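Local coordinates for protein CalG4 (Micromonospora echinospora, PDB 3IA7) that adopts the two-domain GT-B fold, in which two Rossmann-like alpha/beta domains are joined by a linker and by a returning C-terminal helix, at residues F9-V12 against G16-Y19; A29-R34 against R388-V393; A89-A94 against R117-R122; E186-V191 against E394-R399; V211-T216 against A309-F314. All coordinates share one frame; numbering follows the deposited sequence.

Contact 1 of 5, residues F9-V12 against G16-Y19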
# COMPACT_ATOMS: atom_id res chain seq x y z
N PHE A 9 -10.07 1.63 18.53
CA PHE A 9 -10.23 0.41 17.74
C PHE A 9 -9.94 -0.80 18.63
O PHE A 9 -8.90 -0.90 19.27
CB PHE A 9 -9.23 0.38 16.57
CG PHE A 9 -9.62 1.20 15.41
CD1 PHE A 9 -9.72 2.60 15.50
CD2 PHE A 9 -9.84 0.60 14.17
CE1 PHE A 9 -10.07 3.38 14.38
CE2 PHE A 9 -10.18 1.37 13.03
CZ PHE A 9 -10.31 2.77 13.15
N ALA A 10 -10.87 -1.71 18.67
CA ALA A 10 -10.65 -3.02 19.34
C ALA A 10 -10.52 -4.10 18.28
O ALA A 10 -11.49 -4.33 17.49
CB ALA A 10 -11.82 -3.32 20.30
N ASN A 11 -9.38 -4.80 18.25
CA ASN A 11 -9.16 -5.83 17.26
C ASN A 11 -8.41 -7.02 17.86
O ASN A 11 -7.73 -6.89 18.90
CB ASN A 11 -8.37 -5.31 16.04
CG ASN A 11 -8.72 -6.07 14.72
OD1 ASN A 11 -9.31 -7.16 14.71
ND2 ASN A 11 -8.45 -5.42 13.61
N VAL A 12 -8.58 -8.17 17.24
CA VAL A 12 -7.85 -9.37 17.63
C VAL A 12 -6.47 -9.33 16.93
O VAL A 12 -6.27 -8.58 15.98
CB VAL A 12 -8.65 -10.67 17.32
CG1 VAL A 12 -8.87 -10.79 15.84
CG2 VAL A 12 -7.89 -11.93 17.82
N GLY A 16 -4.85 -11.02 9.15
CA GLY A 16 -6.10 -10.96 8.41
C GLY A 16 -7.13 -10.03 9.04
O GLY A 16 -8.05 -9.58 8.36
N HIS A 17 -6.99 -9.77 10.33
CA HIS A 17 -7.90 -8.90 11.07
C HIS A 17 -7.31 -7.51 11.16
O HIS A 17 -8.03 -6.52 10.99
CB HIS A 17 -8.15 -9.46 12.47
CG HIS A 17 -8.97 -10.71 12.45
ND1 HIS A 17 -10.35 -10.69 12.49
CD2 HIS A 17 -8.62 -12.01 12.30
CE1 HIS A 17 -10.81 -11.93 12.40
NE2 HIS A 17 -9.78 -12.75 12.31
N VAL A 18 -6.00 -7.43 11.35
CA VAL A 18 -5.38 -6.13 11.57
C VAL A 18 -5.24 -5.34 10.26
O VAL A 18 -5.62 -4.16 10.19
CB VAL A 18 -4.04 -6.30 12.37
CG1 VAL A 18 -3.19 -5.04 12.37
CG2 VAL A 18 -4.34 -6.72 13.83
N TYR A 19 -4.72 -5.99 9.23
CA TYR A 19 -4.28 -5.26 8.01
C TYR A 19 -5.39 -4.46 7.31
O TYR A 19 -5.19 -3.27 7.06
CB TYR A 19 -3.46 -6.14 7.05
CG TYR A 19 -3.25 -5.47 5.69
CD1 TYR A 19 -2.16 -4.61 5.47
CD2 TYR A 19 -4.16 -5.67 4.62
CE1 TYR A 19 -1.96 -3.97 4.21
CE2 TYR A 19 -3.97 -5.04 3.36
CZ TYR A 19 -2.87 -4.20 3.17
OH TYR A 19 -2.68 -3.57 1.94
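The imidazole of His17 carries CG1 of Val12 on one face, with that methyl 3.6 Å from the ring centroid. The CH-pi contact is displaced toward the rim, and CG1 comes nearest to the ring at CG of His17, 3.4 Å away. The carboxamide of Asn11 crosses the His17 side chain at about a right angle, its plane 86° from that of the ring; its OD1 rests 3.4 Å from CB of His17, just where the ring begins. A branched, compact residue suits the Val12 site, since one methyl can lie on the imidazole while the residue stays buried. His17 has its CG anti to its carbonyl carbon (chi1 -71°), which presents one face of the ring to CG1 of Val12; its ND1 is hydrogen-bonded to Asp109.

The amide of Asn11 works in two directions. ND2 donates to the backbone O of His17 at 2.9 Å, approaching from above the carbonyl plane (69° out of it), and it also bonds the hydroxyl of Tyr37. OD1 turns back to accept the backbone N of Val12 at 2.8 Å, so the head group is held at both ends in a buried place. CG2 of Val18 completes the contact, lying 3.4 Å from the carbonyl O of Val12.

The contact joins the end of the first strand to the first turn of the following helix in a Rossmann-like beta-alpha-beta unit: strand 6-10, helix 15-30, strand 34-39. Strand 6-10 lies between strands 34-39 and 105-109, so Tyr37 and Asp109 reach the contact from its two neighbours in the parallel sheet.

Contact 2 of 5, residues A29-R34 against R388-V393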
# COMPACT_ATOMS: atom_id res chain seq x y z
N ALA A 29 -6.62 9.29 11.44
CA ALA A 29 -5.49 10.02 12.01
C ALA A 29 -5.13 11.24 11.14
O ALA A 29 -4.82 12.33 11.68
CB ALA A 29 -4.26 9.05 12.19
N ARG A 30 -5.12 11.09 9.82
CA ARG A 30 -4.85 12.21 8.91
C ARG A 30 -5.83 13.34 9.11
O ARG A 30 -5.49 14.48 8.91
CB ARG A 30 -4.95 11.83 7.42
CG ARG A 30 -3.83 11.01 6.97
CD ARG A 30 -3.77 10.91 5.46
NE ARG A 30 -2.80 9.88 5.18
CZ ARG A 30 -3.11 8.59 4.97
NH1 ARG A 30 -4.37 8.21 4.92
NH2 ARG A 30 -2.15 7.69 4.76
N ARG A 31 -7.07 12.99 9.43
CA ARG A 31 -8.10 13.95 9.66
C ARG A 31 -8.04 14.57 11.05
O ARG A 31 -8.93 15.33 11.41
CB ARG A 31 -9.47 13.35 9.36
CG ARG A 31 -9.54 12.84 7.91
CD ARG A 31 -10.89 12.19 7.55
NE ARG A 31 -10.85 11.67 6.18
CZ ARG A 31 -11.91 11.43 5.42
NH1 ARG A 31 -13.15 11.64 5.89
NH2 ARG A 31 -11.74 10.93 4.21
N GLY A 32 -7.00 14.27 11.83
CA GLY A 32 -6.85 14.94 13.14
C GLY A 32 -7.39 14.17 14.36
O GLY A 32 -7.22 14.63 15.49
N HIS A 33 -8.01 13.01 14.13
CA HIS A 33 -8.55 12.17 15.21
C HIS A 33 -7.47 11.45 16.00
O HIS A 33 -6.45 11.03 15.44
CB HIS A 33 -9.61 11.20 14.68
CG HIS A 33 -10.71 11.90 13.93
ND1 HIS A 33 -11.46 12.89 14.51
CD2 HIS A 33 -11.09 11.84 12.63
CE1 HIS A 33 -12.30 13.38 13.61
NE2 HIS A 33 -12.11 12.74 12.48
N ARG A 34 -7.68 11.36 17.31
CA ARG A 34 -6.82 10.61 18.22
C ARG A 34 -7.28 9.15 18.19
O ARG A 34 -8.45 8.84 18.55
CB ARG A 34 -6.99 11.15 19.65
CG ARG A 34 -6.17 10.35 20.66
CD ARG A 34 -6.39 10.83 22.07
NE ARG A 34 -5.72 9.91 22.99
CZ ARG A 34 -5.89 9.92 24.31
NH1 ARG A 34 -6.76 10.77 24.86
NH2 ARG A 34 -5.21 9.07 25.06
N ARG A 388 -13.55 6.66 1.81
CA ARG A 388 -14.96 6.48 1.96
C ARG A 388 -15.28 5.94 3.33
O ARG A 388 -16.27 6.35 3.95
CB ARG A 388 -15.49 5.45 0.97
CG ARG A 388 -17.02 5.28 1.14
CD ARG A 388 -17.55 4.17 0.25
NE ARG A 388 -18.96 3.91 0.55
CZ ARG A 388 -19.65 2.85 0.13
NH1 ARG A 388 -19.05 1.94 -0.65
NH2 ARG A 388 -20.90 2.71 0.51
N ALA A 389 -14.48 4.99 3.78
CA ALA A 389 -14.69 4.41 5.11
C ALA A 389 -14.63 5.49 6.22
O ALA A 389 -15.51 5.53 7.12
CB ALA A 389 -13.68 3.31 5.34
N ALA A 390 -13.66 6.41 6.10
CA ALA A 390 -13.51 7.56 7.04
C ALA A 390 -14.70 8.53 6.91
O ALA A 390 -15.18 9.05 7.91
CB ALA A 390 -12.20 8.27 6.80
N ASP A 391 -15.16 8.77 5.68
CA ASP A 391 -16.35 9.61 5.45
C ASP A 391 -17.58 9.02 6.18
O ASP A 391 -18.33 9.77 6.84
CB ASP A 391 -16.66 9.75 3.94
CG ASP A 391 -15.69 10.66 3.19
OD1 ASP A 391 -14.79 11.30 3.80
OD2 ASP A 391 -15.87 10.77 1.97
N GLU A 392 -17.73 7.70 6.10
CA GLU A 392 -18.91 7.02 6.67
C GLU A 392 -18.79 7.12 8.18
O GLU A 392 -19.76 7.37 8.86
CB GLU A 392 -18.93 5.54 6.31
CG GLU A 392 -19.05 5.22 4.83
CD GLU A 392 -20.46 5.30 4.27
OE1 GLU A 392 -21.46 5.37 5.03
OE2 GLU A 392 -20.58 5.26 3.03
N VAL A 393 -17.60 6.90 8.71
CA VAL A 393 -17.44 6.98 10.16
C VAL A 393 -17.70 8.41 10.63
O VAL A 393 -18.41 8.62 11.65
CB VAL A 393 -16.04 6.54 10.60
CG1 VAL A 393 -15.84 6.89 12.09
CG2 VAL A 393 -15.78 5.01 10.29
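OD1 of Asp391 takes two N-H groups from the guanidinium of Arg31. The main bond, from Arg31 NH1 to Asp391 OD1, is 2.7 Å long with an N-H...O angle of 155°; the oxygen lies close to the guanidinium plane and is met almost head-on. A second, weak bond runs from Arg31 NH2 to the same OD1 at 3.1 Å. The carboxylate plane is turned 50° from that of the guanidinium, and a single oxygen serves both nitrogens.

While the edge of the guanidinium is used for charge, one of its faces lies on a methyl group: CB of Ala390 sits over the centre, 3.5 Å from CZ of Arg31. Alanine suits this place because its short side chain lets the flat group settle close to the helix. Arg31 reaches so far because its chain is extended from CG to NE. Asp391 leaves its helix pointing away, but with CG beside its backbone N (chi1 -73°) the carboxylate comes round to the arginine.

Arg31 stands where helix 15-30 ends in a Schellman motif, with Gly32 at positive phi and its N bonded to the O of Ala29 at 2.9 Å. On the other helix Arg388 NE and Glu392 OE2 form a salt bridge one turn apart, at 3.3 Å.

Arg31 has further carboxylate partners, Glu27 at NE and Glu394 at NH1. Three acids round one guanidinium should hold it firmly in its charged form, and together they fix its rotation, pinning the end of helix 15-30 to the C-terminal helix.

Contact 3 of 5, residues A89-A94 against R117-R122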
# COMPACT_ATOMS: atom_id res chain seq x y z
N ALA A 89 -10.32 -10.80 27.14
CA ALA A 89 -8.95 -10.26 27.24
C ALA A 89 -8.89 -8.82 26.70
O ALA A 89 -8.32 -7.94 27.34
CB ALA A 89 -7.95 -11.19 26.53
N ILE A 90 -9.50 -8.61 25.54
CA ILE A 90 -9.55 -7.31 24.87
C ILE A 90 -10.41 -6.31 25.65
O ILE A 90 -9.98 -5.16 25.91
CB ILE A 90 -10.09 -7.47 23.41
CG1 ILE A 90 -9.02 -8.20 22.53
CG2 ILE A 90 -10.46 -6.07 22.77
CD1 ILE A 90 -9.59 -8.82 21.30
N LEU A 91 -11.59 -6.77 26.05
CA LEU A 91 -12.51 -5.98 26.88
C LEU A 91 -11.82 -5.49 28.18
O LEU A 91 -11.83 -4.28 28.49
CB LEU A 91 -13.77 -6.86 27.17
CG LEU A 91 -14.91 -6.34 28.05
CD1 LEU A 91 -15.59 -5.21 27.33
CD2 LEU A 91 -15.88 -7.50 28.21
N ARG A 92 -11.19 -6.39 28.92
CA ARG A 92 -10.53 -5.99 30.17
C ARG A 92 -9.39 -5.00 29.90
O ARG A 92 -9.20 -4.08 30.69
CB ARG A 92 -9.97 -7.19 30.96
CG ARG A 92 -11.11 -8.11 31.55
CD ARG A 92 -10.55 -9.31 32.26
NE ARG A 92 -11.63 -10.19 32.69
CZ ARG A 92 -11.44 -11.38 33.27
NH1 ARG A 92 -10.20 -11.85 33.47
NH2 ARG A 92 -12.50 -12.08 33.63
N ALA A 93 -8.57 -5.24 28.84
CA ALA A 93 -7.41 -4.37 28.57
C ALA A 93 -7.87 -2.95 28.26
O ALA A 93 -7.26 -2.01 28.70
CB ALA A 93 -6.61 -4.85 27.38
N ALA A 94 -8.90 -2.84 27.43
CA ALA A 94 -9.43 -1.53 27.00
C ALA A 94 -10.03 -0.78 28.20
O ALA A 94 -9.76 0.41 28.38
CB ALA A 94 -10.49 -1.72 25.97
N ARG A 117 -18.98 -4.40 21.57
CA ARG A 117 -20.34 -4.00 21.93
C ARG A 117 -20.50 -3.80 23.46
O ARG A 117 -21.21 -2.91 23.89
CB ARG A 117 -21.35 -5.02 21.40
CG ARG A 117 -21.39 -5.07 19.87
CD ARG A 117 -22.56 -5.92 19.41
NE ARG A 117 -23.81 -5.31 19.87
CZ ARG A 117 -24.93 -5.99 20.10
NH1 ARG A 117 -24.99 -7.28 19.85
NH2 ARG A 117 -25.98 -5.35 20.55
N LEU A 118 -19.80 -4.62 24.25
CA LEU A 118 -19.84 -4.42 25.72
C LEU A 118 -19.12 -3.11 26.18
O LEU A 118 -19.58 -2.44 27.08
CB LEU A 118 -19.32 -5.68 26.46
CG LEU A 118 -20.25 -6.94 26.23
CD1 LEU A 118 -19.63 -8.12 27.04
CD2 LEU A 118 -21.72 -6.66 26.68
N LEU A 119 -18.01 -2.76 25.55
CA LEU A 119 -17.28 -1.50 25.80
C LEU A 119 -18.19 -0.36 25.50
O LEU A 119 -18.35 0.57 26.32
CB LEU A 119 -16.03 -1.44 24.89
CG LEU A 119 -14.81 -2.28 25.33
CD1 LEU A 119 -13.72 -2.09 24.25
CD2 LEU A 119 -14.25 -1.83 26.71
N ALA A 120 -18.86 -0.45 24.35
CA ALA A 120 -19.82 0.57 23.91
C ALA A 120 -20.99 0.72 24.90
O ALA A 120 -21.40 1.83 25.20
CB ALA A 120 -20.33 0.24 22.49
N ALA A 121 -21.54 -0.39 25.39
CA ALA A 121 -22.58 -0.34 26.40
C ALA A 121 -22.10 0.30 27.71
O ALA A 121 -22.74 1.21 28.23
CB ALA A 121 -23.15 -1.75 26.64
N ARG A 122 -21.01 -0.20 28.26
CA ARG A 122 -20.52 0.28 29.56
C ARG A 122 -20.10 1.75 29.47
O ARG A 122 -20.43 2.54 30.34
CB ARG A 122 -19.36 -0.54 30.13
CG ARG A 122 -18.82 0.05 31.49
CD ARG A 122 -18.08 -1.03 32.27
NE ARG A 122 -18.97 -2.11 32.67
CZ ARG A 122 -18.56 -3.30 33.10
NH1 ARG A 122 -17.24 -3.58 33.20
NH2 ARG A 122 -19.46 -4.19 33.42
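Two neighbouring helices of the N-terminal Rossmann-like domain, 75-98 and 113-123, pack here through leucine and alanine. Over the short segments 89-94 and 117-122 their axes come within 10.2 Å and run in roughly the same direction, crossing at -35°.

Leu91 touches both leucines of the other helix. Its CD1 lies 3.6 Å from CG of Leu119, and the same methyl is 3.9 Å from CB of Leu118. The other branch, CD2, goes to Leu118 as well, coming 4.0 Å from its CD1. The residue reaches both partners because its CG is anti to the backbone N (chi1 178°), which carries the two methyls forward although the side chain sets out along the flank of the helix. Leu91 and Leu119 slide past each other in opposite directions, so flank meets flank.

One turn further on, Ala94 receives the end of Leu119: CB of Ala94 is 3.7 Å from CD1 of Leu119 and 3.8 Å from its CD2. The small residue suits this position, for its single methyl leaves room for the leucine fork to fit against the helix.

All four residues are buried. Tyr172 lies against Leu91 and Leu118, while beside this apolar centre the exposed Arg122 pairs with Glu95 in a salt bridge and makes a cation-pi contact with Tyr172, so charge borders the leucines.

Helix 75-98 leads into strand 105-109 and helix 113-123 leads out of it; adjacent connections of this kind, packed side by side, are characteristic of the Rossmann-like alpha/beta sandwich.

Contact 4 of 5, residues E186-V191 against E394-R399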
# COMPACT_ATOMS: atom_id res chain seq x y z
N GLU A 186 -25.06 -3.81 13.97
CA GLU A 186 -24.44 -2.55 14.42
C GLU A 186 -25.02 -1.31 13.73
O GLU A 186 -25.57 -1.42 12.64
CB GLU A 186 -22.91 -2.60 14.23
CG GLU A 186 -22.19 -1.55 15.11
CD GLU A 186 -22.72 -1.53 16.56
OE1 GLU A 186 -22.36 -2.42 17.36
OE2 GLU A 186 -23.57 -0.67 16.89
N GLY A 187 -24.96 -0.15 14.39
CA GLY A 187 -25.46 1.11 13.77
C GLY A 187 -24.77 1.42 12.43
O GLY A 187 -25.38 2.01 11.52
N LEU A 188 -23.49 1.03 12.33
CA LEU A 188 -22.69 1.12 11.09
C LEU A 188 -21.73 -0.07 11.00
O LEU A 188 -21.07 -0.44 11.99
CB LEU A 188 -21.88 2.45 10.99
CG LEU A 188 -20.92 2.59 9.78
CD1 LEU A 188 -21.74 2.68 8.44
CD2 LEU A 188 -19.92 3.78 9.95
N THR A 189 -21.66 -0.68 9.82
CA THR A 189 -20.74 -1.77 9.57
C THR A 189 -19.96 -1.43 8.29
O THR A 189 -20.59 -1.20 7.24
CB THR A 189 -21.48 -3.13 9.40
OG1 THR A 189 -22.23 -3.43 10.62
CG2 THR A 189 -20.43 -4.26 9.20
N ILE A 190 -18.63 -1.40 8.40
CA ILE A 190 -17.74 -1.16 7.31
C ILE A 190 -17.21 -2.53 6.89
O ILE A 190 -16.56 -3.26 7.67
CB ILE A 190 -16.53 -0.21 7.69
CG1 ILE A 190 -17.01 1.08 8.42
CG2 ILE A 190 -15.59 0.05 6.42
CD1 ILE A 190 -17.73 2.06 7.59
N VAL A 191 -17.53 -2.89 5.65
CA VAL A 191 -17.17 -4.18 5.13
C VAL A 191 -16.10 -3.98 4.08
O VAL A 191 -16.33 -3.24 3.08
CB VAL A 191 -18.43 -4.83 4.47
CG1 VAL A 191 -18.05 -6.18 3.90
CG2 VAL A 191 -19.57 -4.99 5.47
N GLU A 394 -17.11 9.40 9.95
CA GLU A 394 -17.35 10.79 10.37
C GLU A 394 -18.82 11.23 10.27
O GLU A 394 -19.32 11.93 11.16
CB GLU A 394 -16.44 11.79 9.63
CG GLU A 394 -14.95 11.61 9.98
CD GLU A 394 -14.12 12.70 9.38
OE1 GLU A 394 -14.33 13.00 8.18
OE2 GLU A 394 -13.28 13.26 10.12
N ALA A 395 -19.50 10.80 9.20
CA ALA A 395 -20.94 11.06 9.02
C ALA A 395 -21.80 10.39 10.12
O ALA A 395 -22.76 10.99 10.59
CB ALA A 395 -21.42 10.60 7.61
N TYR A 396 -21.46 9.16 10.50
CA TYR A 396 -22.16 8.41 11.54
C TYR A 396 -22.03 9.18 12.84
O TYR A 396 -23.03 9.43 13.53
CB TYR A 396 -21.55 7.00 11.63
CG TYR A 396 -22.08 6.05 12.69
CD1 TYR A 396 -23.44 5.64 12.72
CD2 TYR A 396 -21.23 5.56 13.66
CE1 TYR A 396 -23.89 4.76 13.68
CE2 TYR A 396 -21.68 4.67 14.62
CZ TYR A 396 -23.00 4.27 14.62
OH TYR A 396 -23.40 3.32 15.54
N LEU A 397 -20.83 9.64 13.15
CA LEU A 397 -20.61 10.49 14.33
C LEU A 397 -21.45 11.76 14.31
O LEU A 397 -22.05 12.11 15.32
CB LEU A 397 -19.14 10.84 14.48
CG LEU A 397 -18.22 9.75 15.02
CD1 LEU A 397 -16.80 10.31 15.02
CD2 LEU A 397 -18.60 9.35 16.44
N GLY A 398 -21.50 12.42 13.16
CA GLY A 398 -22.35 13.58 12.94
C GLY A 398 -23.79 13.29 13.30
O GLY A 398 -24.46 14.15 13.87
N ARG A 399 -24.29 12.10 12.95
CA ARG A 399 -25.68 11.75 13.26
C ARG A 399 -25.89 11.38 14.73
O ARG A 399 -26.83 11.87 15.36
CB ARG A 399 -26.21 10.59 12.40
CG ARG A 399 -26.14 10.79 10.90
CD ARG A 399 -26.74 9.60 10.13
NE ARG A 399 -25.95 8.36 10.15
CZ ARG A 399 -25.06 8.01 9.22
NH1 ARG A 399 -24.82 8.82 8.20
NH2 ARG A 399 -24.41 6.84 9.32
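Tyr396 gives up most surface to this contact, then Leu188 and Gly187. CB of Leu188 lies over the centre of the Tyr396 ring, 3.9 Å from its centroid and only 7° off the ring normal, a CH-pi contact made almost straight down onto the face. The two side chains slide past one another in opposite directions, so that CD2 of Leu188 ends up 4.0 Å from CB of Tyr396, back at the root of the aromatic. A branched apolar leucine suits the place: its CB covers the ring while the CD2 methyl reaches the tyrosine stem. Tyr396 itself has a first torsion of 178°, its CG pointing directly away from the backbone N, which sends the ring off the helix toward the sheet.

Gly187 meets the far end of the ring. Its CA is 3.5 Å from OH of Tyr396, and its carbonyl carbon is 3.7 Å from CE1. With the phenol oxygen in the space a beta carbon would take, glycine is the natural residue here. That hydroxyl is hydrogen-bonded to the backbone O of Ala127, at the start of the adjoining strand 127-131.

The turn before the strand is fixed by Glu186, whose OE2 accepts the backbone N of Gly187 at 2.9 Å with an N-H...O angle of 160°, while OE1 goes to the hydroxyl of Tyr108.

Strand 189-191 belongs to the N-terminal sheet, whereas helix 385-400 comes near the end of the chain, after the last strand of the second sheet. Such a return of the C-terminal helix onto the N-terminal domain is a recurrent feature of the GT-B fold.

Contact 5 of 5, residues V211-T216 against A309-F314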
# COMPACT_ATOMS: atom_id res chain seq x y z
N VAL A 211 -16.90 -1.00 1.33
CA VAL A 211 -15.83 -0.06 0.91
C VAL A 211 -14.70 -0.71 0.11
O VAL A 211 -13.81 -0.03 -0.43
CB VAL A 211 -15.28 0.81 2.11
CG1 VAL A 211 -16.45 1.61 2.80
CG2 VAL A 211 -14.47 -0.11 3.08
N GLY A 212 -14.73 -2.02 0.00
CA GLY A 212 -13.68 -2.75 -0.71
C GLY A 212 -12.34 -2.93 0.06
O GLY A 212 -12.20 -2.40 1.20
N PRO A 213 -11.35 -3.61 -0.56
CA PRO A 213 -10.02 -3.85 0.05
C PRO A 213 -9.23 -2.55 0.11
O PRO A 213 -9.56 -1.59 -0.61
CB PRO A 213 -9.36 -4.89 -0.89
CG PRO A 213 -10.04 -4.71 -2.21
CD PRO A 213 -11.44 -4.19 -1.92
N THR A 214 -8.25 -2.43 1.01
CA THR A 214 -7.44 -1.21 0.99
C THR A 214 -6.52 -1.55 -0.18
O THR A 214 -6.07 -2.69 -0.29
CB THR A 214 -6.70 -0.88 2.34
OG1 THR A 214 -7.60 -0.26 3.28
CG2 THR A 214 -5.56 0.10 2.10
N LEU A 215 -6.34 -0.62 -1.10
CA LEU A 215 -5.72 -1.03 -2.35
C LEU A 215 -4.20 -1.13 -2.22
O LEU A 215 -3.63 -0.89 -1.15
CB LEU A 215 -6.22 -0.22 -3.57
CG LEU A 215 -7.43 -0.78 -4.35
CD1 LEU A 215 -7.51 -2.29 -4.35
CD2 LEU A 215 -8.78 -0.20 -3.93
N THR A 216 -3.58 -1.54 -3.31
CA THR A 216 -2.22 -2.05 -3.30
C THR A 216 -1.31 -1.11 -4.13
O THR A 216 -1.82 -0.24 -4.83
CB THR A 216 -2.29 -3.46 -3.86
OG1 THR A 216 -0.98 -4.02 -4.06
CG2 THR A 216 -3.13 -3.47 -5.16
N ALA A 309 -6.14 -12.17 -0.47
CA ALA A 309 -5.39 -12.50 -1.66
C ALA A 309 -6.28 -12.45 -2.92
O ALA A 309 -5.83 -12.06 -3.99
CB ALA A 309 -4.78 -13.88 -1.52
N VAL A 310 -7.51 -12.90 -2.77
CA VAL A 310 -8.49 -12.91 -3.86
C VAL A 310 -8.74 -11.52 -4.38
O VAL A 310 -8.68 -11.26 -5.59
CB VAL A 310 -9.76 -13.68 -3.34
CG1 VAL A 310 -11.06 -13.19 -3.91
CG2 VAL A 310 -9.55 -15.23 -3.46
N LEU A 311 -9.07 -10.62 -3.47
CA LEU A 311 -9.45 -9.23 -3.84
C LEU A 311 -8.22 -8.46 -4.42
O LEU A 311 -8.38 -7.60 -5.29
CB LEU A 311 -10.03 -8.54 -2.59
CG LEU A 311 -11.40 -9.05 -2.08
CD1 LEU A 311 -11.90 -8.23 -0.87
CD2 LEU A 311 -12.47 -9.11 -3.13
N GLU A 312 -7.03 -8.79 -3.93
CA GLU A 312 -5.80 -8.25 -4.54
C GLU A 312 -5.69 -8.63 -6.03
O GLU A 312 -5.43 -7.74 -6.88
CB GLU A 312 -4.58 -8.79 -3.82
CG GLU A 312 -3.36 -7.98 -4.02
CD GLU A 312 -3.22 -6.97 -2.93
OE1 GLU A 312 -2.80 -7.38 -1.81
OE2 GLU A 312 -3.57 -5.79 -3.17
N ALA A 313 -5.88 -9.92 -6.34
CA ALA A 313 -5.91 -10.43 -7.73
C ALA A 313 -7.02 -9.73 -8.52
O ALA A 313 -6.78 -9.15 -9.60
CB ALA A 313 -6.10 -12.01 -7.78
N PHE A 314 -8.23 -9.68 -7.97
CA PHE A 314 -9.28 -9.04 -8.74
C PHE A 314 -9.08 -7.52 -8.94
O PHE A 314 -9.45 -7.04 -9.99
CB PHE A 314 -10.63 -9.32 -8.10
CG PHE A 314 -11.00 -10.78 -8.07
CD1 PHE A 314 -10.46 -11.70 -8.99
CD2 PHE A 314 -11.88 -11.23 -7.12
CE1 PHE A 314 -10.82 -13.05 -8.97
CE2 PHE A 314 -12.26 -12.53 -7.06
CZ PHE A 314 -11.72 -13.47 -7.97
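In this GT-B fold the chain leaves the last strand of the N-terminal sheet, 208-210, through the loop 211-216 and there meets helix 307-315 of the C-terminal domain.

The sound part of the contact is apolar. CG of Pro213 packs 3.8 Å from CB of Leu311, and the two side chains cross at about a right angle. Proline suits this loop, which has no regular structure, since its ring restricts phi and offers carbon to the leucine. Just before it, Gly212 takes a positive phi (77°), which turns the chain. Ile380 also touches Pro213, and Leu193 and Pro194 touch Leu311, so the pair belongs to a larger apolar cluster.

On the polar side, Glu312, bent at its second torsion, brings its carboxylate against Thr216, but the geometry makes no hydrogen bond between them and the closeness of the approach is doubtful. Leu215 meanwhile packs on Arg30 of the second subunit, so the loop borders the dimer interface too.

Leu311 turns its CG to the side of the backbone N (chi1 -69°), which brings its CD1 to the proline ring, 4.2 Å from both CB and CD of Pro213.

From the N terminus, contact 1 closes a short loop between the first strand and its helix. Contact 2 opens at the end of that helix and closes some 350 residues later on helix 385-400. Contact 3 lies within this loop, tying two helices of the N-terminal domain. Contact 4 opens after contact 3, inside the loop of contact 2, but closes beyond it, so the two cross and share the C-terminal helix, Glu394 joining both. Contact 5 nests inside both loops and links the domains through the interdomain loop. Contacts 2 and 4 thus fasten the returning helix to the first domain, while Ile90 packs contact 3 against contact 1.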